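Local coordinates for protein 2-oxoadipate dioxygenase/decarboxylase (Pseudomonas putida, PDB 6W1G) that catalyses the iron(II)-dependent decarboxylation and hydroxylation of 2-oxoadipate with O2 to D-2-hydroxyglutarate in D-lysine catabolism, at residues Val319-Ala324 and Ala330-Ala335; Glu253-Arg258 and Gln308-Leu313; Leu239-Pro242 and Pro247-Ala250. All blocks are in the same frame, centred on the assembly; numbering follows the deposited sequence.

Contact 1. Residues Val319-Ala324 and Ala330-Ala335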
ATOM      1  N   VAL A 319     -22.946 -11.549   3.934  1.00 27.35           N
ATOM      2  CA  VAL A 319     -24.333 -12.004   3.885  1.00 26.88           C
ATOM      3  C   VAL A 319     -24.777 -12.541   5.244  1.00 26.68           C
ATOM      4  O   VAL A 319     -25.878 -12.243   5.716  1.00 28.28           O
ATOM      5  CB  VAL A 319     -24.529 -13.048   2.778  1.00 30.45           C
ATOM      6  CG1 VAL A 319     -25.901 -13.668   2.893  1.00 30.66           C
ATOM      7  CG2 VAL A 319     -24.348 -12.406   1.413  1.00 30.05           C
ATOM      8  N   ALA A 320     -23.924 -13.343   5.884  1.00 26.41           N
ATOM      9  CA  ALA A 320     -24.270 -13.959   7.152  1.00 26.10           C
ATOM     10  C   ALA A 320     -24.380 -12.931   8.247  1.00 26.32           C
ATOM     11  O   ALA A 320     -25.087 -13.155   9.239  1.00 25.86           O
ATOM     12  CB  ALA A 320     -23.196 -14.957   7.563  1.00 25.68           C
ATOM     13  N   LEU A 321     -23.731 -11.792   8.059  1.00 29.82           N
ATOM     14  CA  LEU A 321     -23.788 -10.730   9.042  1.00 34.93           C
ATOM     15  C   LEU A 321     -25.156 -10.088   9.056  1.00 35.01           C
ATOM     16  O   LEU A 321     -25.628  -9.661  10.121  1.00 34.12           O
ATOM     17  CB  LEU A 321     -22.713  -9.702   8.712  1.00 38.02           C
ATOM     18  CG  LEU A 321     -22.475  -8.596   9.734  1.00 40.68           C
ATOM     19  CD1 LEU A 321     -21.941  -9.180  11.024  1.00 40.22           C
ATOM     20  CD2 LEU A 321     -21.535  -7.552   9.149  1.00 41.40           C
ATOM     21  N   GLY A 322     -25.817 -10.001   7.903  1.00 41.13           N
ATOM     22  CA  GLY A 322     -27.133  -9.407   7.835  1.00 45.17           C
ATOM     23  C   GLY A 322     -27.148  -7.901   7.829  1.00 49.16           C
ATOM     24  O   GLY A 322     -28.216  -7.308   8.010  1.00 50.78           O
ATOM     25  N   GLY A 323     -26.003  -7.269   7.620  1.00 50.79           N
ATOM     26  CA  GLY A 323     -25.920  -5.828   7.620  1.00 52.36           C
ATOM     27  C   GLY A 323     -24.541  -5.389   7.185  1.00 52.38           C
ATOM     28  O   GLY A 323     -23.861  -6.122   6.464  1.00 52.79           O
ATOM     29  N   ALA A 324     -24.112  -4.199   7.624  1.00 52.62           N
ATOM     30  CA  ALA A 324     -22.785  -3.682   7.300  1.00 51.30           C
ATOM     31  C   ALA A 324     -21.827  -3.928   8.456  1.00 50.57           C
ATOM     32  O   ALA A 324     -22.184  -3.649   9.609  1.00 50.74           O
ATOM     33  CB  ALA A 324     -22.875  -2.184   7.015  1.00 50.98           C
ATOM     34  N   ALA A 330     -18.862  -6.121  15.992  1.00 35.50           N
ATOM     35  CA  ALA A 330     -17.490  -6.528  15.668  1.00 31.99           C
ATOM     36  C   ALA A 330     -17.177  -7.956  16.110  1.00 27.89           C
ATOM     37  O   ALA A 330     -16.542  -8.713  15.368  1.00 26.81           O
ATOM     38  CB  ALA A 330     -16.473  -5.558  16.274  1.00 33.72           C
ATOM     39  N   GLU A 331     -17.567  -8.336  17.325  1.00 29.75           N
ATOM     40  CA  GLU A 331     -17.286  -9.690  17.785  1.00 29.39           C
ATOM     41  C   GLU A 331     -17.964 -10.719  16.889  1.00 26.99           C
ATOM     42  O   GLU A 331     -17.347 -11.712  16.474  1.00 26.96           O
ATOM     43  CB  GLU A 331     -17.747  -9.846  19.228  1.00 34.19           C
ATOM     44  CG  GLU A 331     -19.117  -9.213  19.540  1.00 43.18           C
ATOM     45  CD  GLU A 331     -19.035  -7.897  20.317  1.00 47.99           C
ATOM     46  OE1 GLU A 331     -18.052  -7.147  20.133  1.00 49.84           O
ATOM     47  OE2 GLU A 331     -19.954  -7.612  21.119  1.00 48.91           O
ATOM     48  N   ARG A 332     -19.246 -10.504  16.579  1.00 28.02           N
ATOM     49  CA  ARG A 332     -19.973 -11.420  15.710  1.00 26.35           C
ATOM     50  C   ARG A 332     -19.380 -11.440  14.305  1.00 25.83           C
ATOM     51  O   ARG A 332     -19.258 -12.507  13.699  1.00 25.05           O
ATOM     52  CB  ARG A 332     -21.457 -11.043  15.652  1.00 30.09           C
ATOM     53  CG  ARG A 332     -22.227 -11.957  14.694  1.00 34.48           C
ATOM     54  CD  ARG A 332     -23.726 -11.915  14.810  1.00 40.64           C
ATOM     55  NE  ARG A 332     -24.343 -13.023  14.081  1.00 43.16           N
ATOM     56  CZ  ARG A 332     -25.046 -12.904  12.952  1.00 44.42           C
ATOM     57  NH1 ARG A 332     -25.255 -11.720  12.400  1.00 44.22           N
ATOM     58  NH2 ARG A 332     -25.564 -13.984  12.384  1.00 43.23           N
ATOM     59  N   TYR A 333     -19.029 -10.267  13.761  1.00 24.98           N
ATOM     60  CA  TYR A 333     -18.418 -10.218  12.437  1.00 23.22           C
ATOM     61  C   TYR A 333     -17.127 -11.021  12.400  1.00 21.61           C
ATOM     62  O   TYR A 333     -16.882 -11.814  11.482  1.00 22.44           O
ATOM     63  CB  TYR A 333     -18.110  -8.776  12.033  1.00 23.21           C
ATOM     64  CG  TYR A 333     -17.320  -8.725  10.745  1.00 22.81           C
ATOM     65  CD1 TYR A 333     -15.969  -8.469  10.767  1.00 21.56           C
ATOM     66  CD2 TYR A 333     -17.923  -8.989   9.511  1.00 22.65           C
ATOM     67  CE1 TYR A 333     -15.211  -8.432   9.592  1.00 22.28           C
ATOM     68  CE2 TYR A 333     -17.170  -8.974   8.336  1.00 26.47           C
ATOM     69  CZ  TYR A 333     -15.823  -8.684   8.382  1.00 22.11           C
ATOM     70  OH  TYR A 333     -15.102  -8.660   7.219  1.00 21.19           O
ATOM     71  N   MET A 334     -16.247 -10.776  13.369  1.00 21.42           N
ATOM     72  CA  MET A 334     -14.966 -11.469  13.369  1.00 21.35           C
ATOM     73  C   MET A 334     -15.154 -12.975  13.509  1.00 21.04           C
ATOM     74  O   MET A 334     -14.429 -13.753  12.897  1.00 23.34           O
ATOM     75  CB  MET A 334     -14.044 -10.845  14.429  1.00 22.06           C
ATOM     76  CG  MET A 334     -13.673  -9.371  14.145  1.00 22.62           C
ATOM     77  SD  MET A 334     -12.847  -9.027  12.576  1.00 22.69           S
ATOM     78  CE  MET A 334     -11.368 -10.043  12.648  1.00 28.33           C
ATOM     79  N   ALA A 335     -16.177 -13.414  14.260  1.00 24.09           N
ATOM     80  CA  ALA A 335     -16.471 -14.837  14.386  1.00 22.94           C
ATOM     81  C   ALA A 335     -16.965 -15.423  13.060  1.00 23.04           C
ATOM     82  O   ALA A 335     -16.521 -16.503  12.642  1.00 24.51           O
ATOM     83  CB  ALA A 335     -17.482 -15.065  15.511  1.00 26.66           C
TER
HETATM   84  O   HOH W   1     -25.805 -15.593   9.997  1.00 36.62           O
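R332 and Y333 meet A320 and L321 across a helix-loop-helix, where helix 304-321 ends and, after a short loop, helix 330-341 sets out. R332 leaves its helix with CG anti to the backbone N (chi1 177°) and stays extended from CG to NE, a reach long enough to bring the guanidinium to the C-terminal end of the other helix. There it meets two carbonyls of the last turn. NH1 lies 3.1 Å from L321 O, which sits in plane at the edge of the guanidinium, while NH2 lies 3.3 Å from A320 O, which comes in obliquely. Both hydrogen bonds are bent, near 120° at the hydrogen, and count as weak. The positive group probably also gains from the partial negative charge at a helix C terminus. Just beyond, G322 takes a positive phi of 79°, easily reached without a side chain, and lets the backbone leave the helix.

Beside this polar link lies an apolar one. The side chains of L321 and Y333 cross at about a right angle: CD1 of L321 sits 3.9 Å from CA of Y333, and CD2 of L321 reaches CD2 of the tyrosine ring at 3.9 Å. A branched leucine suits the place because one methyl meets the base of the tyrosine and the other its ring. L314 and T317 of helix 304-321 also touch Y333, and L336 packs on both A320 and L321. A water molecule donates a hydrogen bond to A320 O at 2.7 Å and weakly accepts one from R332 NH2 at 2.9 Å.

Contact 2. Residues Glu253-Arg258 and Gln308-Leu313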
ATOM      1  N   GLU A 253     -10.073  -5.085   8.750  1.00 14.94           N
ATOM      2  CA  GLU A 253     -10.335  -5.361   7.346  1.00 15.63           C
ATOM      3  C   GLU A 253      -9.353  -6.390   6.828  1.00 14.59           C
ATOM      4  O   GLU A 253      -8.203  -6.421   7.270  1.00 14.95           O
ATOM      5  CB  GLU A 253     -10.208  -4.089   6.510  1.00 17.61           C
ATOM      6  CG  GLU A 253     -11.198  -3.003   6.910  1.00 25.14           C
ATOM      7  CD  GLU A 253     -11.080  -1.811   6.005  1.00 34.62           C
ATOM      8  OE1 GLU A 253     -10.348  -0.858   6.359  1.00 37.03           O
ATOM      9  OE2 GLU A 253     -11.672  -1.853   4.912  1.00 41.75           O
ATOM     10  N   GLY A 254      -9.818  -7.218   5.887  1.00 13.63           N
ATOM     11  CA  GLY A 254      -9.035  -8.282   5.306  1.00 14.42           C
ATOM     12  C   GLY A 254      -9.471  -9.640   5.807  1.00 13.99           C
ATOM     13  O   GLY A 254     -10.486  -9.793   6.487  1.00 15.63           O
ATOM     14  N   PRO A 255      -8.707 -10.676   5.471  1.00 13.28           N
ATOM     15  CA  PRO A 255      -9.012 -12.027   5.976  1.00 14.00           C
ATOM     16  C   PRO A 255      -8.849 -12.089   7.482  1.00 13.23           C
ATOM     17  O   PRO A 255      -8.252 -11.203   8.086  1.00 14.04           O
ATOM     18  CB  PRO A 255      -7.948 -12.901   5.296  1.00 14.53           C
ATOM     19  CG  PRO A 255      -6.764 -11.951   5.160  1.00 15.95           C
ATOM     20  CD  PRO A 255      -7.393 -10.609   4.798  1.00 14.91           C
ATOM     21  N   PRO A 256      -9.368 -13.145   8.114  1.00 14.62           N
ATOM     22  CA  PRO A 256      -9.092 -13.383   9.526  1.00 15.90           C
ATOM     23  C   PRO A 256      -7.665 -13.851   9.769  1.00 14.17           C
ATOM     24  O   PRO A 256      -6.892 -14.062   8.807  1.00 14.56           O
ATOM     25  CB  PRO A 256     -10.104 -14.470   9.889  1.00 16.45           C
ATOM     26  CG  PRO A 256     -10.150 -15.289   8.621  1.00 17.61           C
ATOM     27  CD  PRO A 256     -10.032 -14.295   7.478  1.00 16.73           C
ATOM     28  N   THR A 257      -7.322 -14.011  11.038  1.00 14.79           N
ATOM     29  CA  THR A 257      -6.027 -14.546  11.435  1.00 15.37           C
ATOM     30  C   THR A 257      -5.788 -15.886  10.760  1.00 15.01           C
ATOM     31  O   THR A 257      -6.660 -16.759  10.756  1.00 16.66           O
ATOM     32  CB  THR A 257      -6.013 -14.728  12.956  1.00 17.24           C
ATOM     33  OG1 THR A 257      -6.381 -13.492  13.605  1.00 18.24           O
ATOM     34  CG2 THR A 257      -4.649 -15.204  13.421  1.00 18.99           C
ATOM     35  N   ARG A 258      -4.582 -16.064  10.234  1.00 14.78           N
ATOM     36  CA  ARG A 258      -4.176 -17.287   9.572  1.00 14.63           C
ATOM     37  C   ARG A 258      -2.720 -17.567   9.907  1.00 15.05           C
ATOM     38  O   ARG A 258      -1.930 -16.666  10.163  1.00 15.17           O
ATOM     39  CB  ARG A 258      -4.272 -17.116   8.037  1.00 14.01           C
ATOM     40  CG  ARG A 258      -5.687 -17.110   7.489  1.00 13.66           C
ATOM     41  CD  ARG A 258      -5.740 -16.624   6.052  1.00 13.96           C
ATOM     42  NE  ARG A 258      -4.809 -17.350   5.181  1.00 13.25           N
ATOM     43  CZ  ARG A 258      -5.061 -18.504   4.554  1.00 13.83           C
ATOM     44  NH1 ARG A 258      -6.244 -19.107   4.684  1.00 14.90           N
ATOM     45  NH2 ARG A 258      -4.106 -19.065   3.806  1.00 14.93           N
ATOM     46  N   GLN A 308     -10.552 -14.947  -6.436  1.00 20.82           N
ATOM     47  CA  GLN A 308     -11.940 -15.376  -6.552  1.00 21.22           C
ATOM     48  C   GLN A 308     -12.423 -16.067  -5.284  1.00 19.63           C
ATOM     49  O   GLN A 308     -13.536 -15.807  -4.813  1.00 20.08           O
ATOM     50  CB  GLN A 308     -12.038 -16.310  -7.747  1.00 24.48           C
ATOM     51  CG  GLN A 308     -11.851 -15.589  -9.078  1.00 34.69           C
ATOM     52  CD  GLN A 308     -11.706 -16.508 -10.280  1.00 44.70           C
ATOM     53  OE1 GLN A 308     -11.976 -17.705 -10.211  1.00 48.87           O
ATOM     54  NE2 GLN A 308     -11.269 -15.936 -11.400  1.00 47.76           N
ATOM     55  N   LEU A 309     -11.584 -16.921  -4.698  1.00 17.83           N
ATOM     56  CA  LEU A 309     -11.954 -17.596  -3.459  1.00 17.40           C
ATOM     57  C   LEU A 309     -12.075 -16.604  -2.303  1.00 18.04           C
ATOM     58  O   LEU A 309     -13.052 -16.631  -1.548  1.00 19.49           O
ATOM     59  CB  LEU A 309     -10.942 -18.710  -3.191  1.00 17.13           C
ATOM     60  CG  LEU A 309     -11.225 -19.526  -1.945  1.00 17.85           C
ATOM     61  CD1 LEU A 309     -12.610 -20.218  -1.967  1.00 19.48           C
ATOM     62  CD2 LEU A 309     -10.111 -20.554  -1.752  1.00 19.60           C
ATOM     63  N   TYR A 310     -11.106 -15.689  -2.177  1.00 16.83           N
ATOM     64  CA  TYR A 310     -11.169 -14.647  -1.172  1.00 16.01           C
ATOM     65  C   TYR A 310     -12.476 -13.871  -1.273  1.00 16.56           C
ATOM     66  O   TYR A 310     -13.170 -13.632  -0.264  1.00 17.39           O
ATOM     67  CB  TYR A 310      -9.944 -13.713  -1.398  1.00 16.46           C
ATOM     68  CG  TYR A 310      -9.935 -12.565  -0.421  1.00 16.00           C
ATOM     69  CD1 TYR A 310      -9.331 -12.705   0.819  1.00 17.86           C
ATOM     70  CD2 TYR A 310     -10.551 -11.350  -0.716  1.00 16.97           C
ATOM     71  CE1 TYR A 310      -9.365 -11.693   1.738  1.00 19.40           C
ATOM     72  CE2 TYR A 310     -10.584 -10.321   0.218  1.00 17.50           C
ATOM     73  CZ  TYR A 310      -9.988 -10.506   1.448  1.00 17.14           C
ATOM     74  OH  TYR A 310      -9.995  -9.495   2.387  1.00 20.70           O
ATOM     75  N   ASP A 311     -12.779 -13.386  -2.469  1.00 19.43           N
ATOM     76  CA  ASP A 311     -13.963 -12.547  -2.633  1.00 20.07           C
ATOM     77  C   ASP A 311     -15.217 -13.325  -2.254  1.00 20.56           C
ATOM     78  O   ASP A 311     -16.138 -12.780  -1.628  1.00 22.48           O
ATOM     79  CB  ASP A 311     -14.034 -12.037  -4.077  1.00 22.41           C
ATOM     80  CG  ASP A 311     -12.861 -11.102  -4.473  1.00 28.13           C
ATOM     81  OD1 ASP A 311     -12.074 -10.680  -3.596  1.00 28.56           O
ATOM     82  OD2 ASP A 311     -12.743 -10.794  -5.683  1.00 30.49           O
ATOM     83  N   LYS A 312     -15.260 -14.617  -2.607  1.00 22.47           N
ATOM     84  CA  LYS A 312     -16.442 -15.426  -2.333  1.00 22.27           C
ATOM     85  C   LYS A 312     -16.666 -15.581  -0.836  1.00 21.72           C
ATOM     86  O   LYS A 312     -17.787 -15.466  -0.344  1.00 22.63           O
ATOM     87  CB  LYS A 312     -16.285 -16.807  -2.965  1.00 23.20           C
ATOM     88  CG  LYS A 312     -17.459 -17.756  -2.806  1.00 28.65           C
ATOM     89  CD  LYS A 312     -17.150 -19.052  -3.509  1.00 33.17           C
ATOM     90  CE  LYS A 312     -16.421 -20.002  -2.583  1.00 36.91           C
ATOM     91  NZ  LYS A 312     -17.180 -21.281  -2.464  1.00 41.47           N
ATOM     92  N   LEU A 313     -15.596 -15.878  -0.108  1.00 18.90           N
ATOM     93  CA  LEU A 313     -15.726 -16.103   1.323  1.00 19.34           C
ATOM     94  C   LEU A 313     -15.996 -14.805   2.070  1.00 19.65           C
ATOM     95  O   LEU A 313     -16.720 -14.798   3.075  1.00 19.40           O
ATOM     96  CB  LEU A 313     -14.482 -16.802   1.844  1.00 18.42           C
ATOM     97  CG  LEU A 313     -14.181 -18.127   1.136  1.00 19.90           C
ATOM     98  CD1 LEU A 313     -12.901 -18.728   1.641  1.00 21.68           C
ATOM     99  CD2 LEU A 313     -15.324 -19.156   1.253  1.00 22.22           C
TER
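P255 and Y310 mark the nearest approach of the two backbones, with their CA atoms 7.9 Å apart. Residues 253-258 form an irregular, extended run without helix or strand, and 308-313 is regular helix within 304-321. No hydrogen bond joins the two segments; at this separation a long side chain must span the distance. G254 has a phi of 106° and a psi of -172°; a CB there would collide with P255 CD and press on the carbonyl oxygen of E253, which explains the glycine.

The tyrosine does the spanning. Its CG is anti to the backbone N (chi1 178°), which sends the ring out from the helix toward the loop. The OH comes to 3.3 Å from G254 CA. P255 meets the ring at its edge, not over a face: CD is 3.8 Å from CE1 of Y310 and 3.7 Å from its OH, and P255 CB is 4.0 Å from CE1. The two side chains cross at about a right angle.

The loop belongs to the link between helix 234-240 and strand 264-275 in this member of the glyoxalase clan. G254 and the side chain of E294, an iron ligand, are about 11 Å apart, too far for the glycine to take part in binding the metal. The Y310 ring also meets that of F341 on helix 330-341. Replacing Y310 with an alanine would probably open a gap beside G254 and P255 and deprive F341 of the ring it meets. P256 and L313 both rest on F341, and P255 O accepts a weak hydrogen bond from R265 NE.

Contact 3. Residues Leu239-Pro242 and Pro247-Ala250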
ATOM      1  N   LEU A 239      -3.784  -5.475  20.607  1.00 14.78           N
ATOM      2  CA  LEU A 239      -3.779  -5.681  22.038  1.00 15.42           C
ATOM      3  C   LEU A 239      -2.910  -4.662  22.771  1.00 16.88           C
ATOM      4  O   LEU A 239      -3.106  -4.434  23.968  1.00 17.44           O
ATOM      5  CB  LEU A 239      -3.306  -7.066  22.449  1.00 17.95           C
ATOM      6  CG  LEU A 239      -4.308  -8.166  22.309  1.00 19.55           C
ATOM      7  CD1 LEU A 239      -3.619  -9.514  22.609  1.00 19.60           C
ATOM      8  CD2 LEU A 239      -5.477  -7.984  23.265  1.00 17.46           C
ATOM      9  N   GLY A 240      -1.913  -4.103  22.111  1.00 17.93           N
ATOM     10  CA  GLY A 240      -1.080  -3.075  22.715  1.00 21.12           C
ATOM     11  C   GLY A 240      -1.518  -1.625  22.505  1.00 22.70           C
ATOM     12  O   GLY A 240      -1.057  -0.763  23.277  1.00 25.32           O
ATOM     13  N   MET A 241      -2.462  -1.357  21.553  1.00 21.79           N
ATOM     14  CA  MET A 241      -2.858  -0.001  21.104  1.00 21.30           C
ATOM     15  C   MET A 241      -3.780   0.808  22.049  1.00 20.81           C
ATOM     16  O   MET A 241      -3.559   2.034  22.214  1.00 22.64           O
ATOM     17  CB  MET A 241      -3.497  -0.039  19.720  1.00 22.39           C
ATOM     18  CG  MET A 241      -2.517  -0.116  18.585  1.00 21.77           C
ATOM     19  SD  MET A 241      -3.143  -0.565  16.985  1.00 24.23           S
ATOM     20  CE  MET A 241      -3.733   0.995  16.423  1.00 24.62           C
ATOM     21  N   PRO A 242      -4.716   0.163  22.774  0.69 26.54           N
ATOM     22  CA  PRO A 242      -5.453   0.899  23.828  0.69 30.23           C
ATOM     23  C   PRO A 242      -4.527   1.485  24.886  0.69 33.13           C
ATOM     24  O   PRO A 242      -4.691   2.642  25.289  0.69 37.38           O
ATOM     25  CB  PRO A 242      -6.395  -0.155  24.429  0.69 30.74           C
ATOM     26  CG  PRO A 242      -6.486  -1.205  23.433  0.69 29.48           C
ATOM     27  CD  PRO A 242      -5.187  -1.229  22.662  0.69 28.74           C
ATOM     28  N   PRO A 247      -6.941   3.633  20.486  1.00 21.89           N
ATOM     29  CA  PRO A 247      -7.780   2.434  20.388  1.00 23.20           C
ATOM     30  C   PRO A 247      -8.233   2.275  18.957  1.00 18.94           C
ATOM     31  O   PRO A 247      -8.833   3.205  18.379  1.00 19.61           O
ATOM     32  CB  PRO A 247      -8.970   2.736  21.301  1.00 23.28           C
ATOM     33  CG  PRO A 247      -8.991   4.183  21.424  1.00 23.28           C
ATOM     34  CD  PRO A 247      -7.550   4.644  21.349  1.00 22.91           C
ATOM     35  N   PRO A 248      -7.992   1.131  18.356  1.00 20.45           N
ATOM     36  CA  PRO A 248      -8.367   1.003  16.952  1.00 21.11           C
ATOM     37  C   PRO A 248      -9.778   0.467  16.845  1.00 21.32           C
ATOM     38  O   PRO A 248     -10.385   0.013  17.813  1.00 24.29           O
ATOM     39  CB  PRO A 248      -7.394  -0.045  16.432  1.00 25.32           C
ATOM     40  CG  PRO A 248      -7.195  -0.964  17.610  1.00 28.08           C
ATOM     41  CD  PRO A 248      -7.178  -0.014  18.808  1.00 22.63           C
ATOM     42  N   LYS A 249     -10.282   0.519  15.627  1.00 22.31           N
ATOM     43  CA  LYS A 249     -11.499  -0.193  15.319  1.00 22.79           C
ATOM     44  C   LYS A 249     -11.301  -1.672  15.592  1.00 22.01           C
ATOM     45  O   LYS A 249     -10.290  -2.277  15.195  1.00 22.97           O
ATOM     46  CB  LYS A 249     -11.836   0.054  13.854  1.00 22.68           C
ATOM     47  CG  LYS A 249     -12.157   1.517  13.503  1.00 28.79           C
ATOM     48  CD  LYS A 249     -13.458   2.011  14.076  1.00 36.37           C
ATOM     49  CE  LYS A 249     -13.979   3.170  13.212  1.00 41.10           C
ATOM     50  NZ  LYS A 249     -14.551   4.277  14.021  1.00 44.37           N
ATOM     51  N   ALA A 250     -12.249  -2.262  16.307  1.00 23.47           N
ATOM     52  CA  ALA A 250     -12.195  -3.695  16.565  1.00 24.40           C
ATOM     53  C   ALA A 250     -12.338  -4.513  15.293  1.00 25.55           C
ATOM     54  O   ALA A 250     -11.750  -5.589  15.198  1.00 26.76           O
ATOM     55  CB  ALA A 250     -13.308  -4.088  17.519  1.00 25.36           C
TER
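M241 and P248 pack together where the chain, at the C-terminal end of helix 234-240, loops back on itself before running on toward strand 264-275. The protein belongs to the glyoxalase clan and carries a metal site of two histidines and a glutamate; the side chains of M241 and one ligand, E294, are about 8 Å apart, so the methionine stands outside the first shell.

Apolar contact does most of the work. The methionine passes obliquely along the proline ring and touches it at several points: M241 CB meets P248 CD at 3.8 Å, SD comes to 4.1 Å from P248 CG, and CE to 3.8 Å from P248 CB. The chain is stretched at chi2 (165°) but bent at chi3 (83°), and this bend turns the terminal methyl back against the ring. An unbranched, flexible methionine can follow the outline of a rigid proline in this way, and it also touches I246 in the loop and F269 of strand 264-275, both apolar.

Backbone approach is close but makes no hydrogen bond. P242, P247 and P248 have no N-H to offer, and M241 O stays 4.1 Å from P247 N, while P242 CA and P247 CA come to 4.4 Å. The fixed phi of the prolines probably limits the backbone here.

Polar bonds lie outside the pair of segments. K249 bonds by its backbone to S268, and its O accepts a hydrogen bond from T267 OG1, which ties this part of the loop to strand 264-275. At the next residue, A250 N donates a hydrogen bond to OE1 of E327.

Along the chain the three contacts follow one another in series, none enclosing or crossing another. Contact 3 comes first, closing a short loop between helix 234-240 and the run that leads to strand 264-275. Contact 2 begins a few residues later and closes a much longer excursion, which includes the two-stranded antiparallel sheet 264-275 and 288-298, by bringing helix 304-321 back to that run. Contact 1 then closes the turn from the end of the same helix into helix 330-341. Contacts 1 and 2 thus share helix 304-321, while contacts 1 and 3 meet directly, A330 CB lying 3.7 Å from A250 CB.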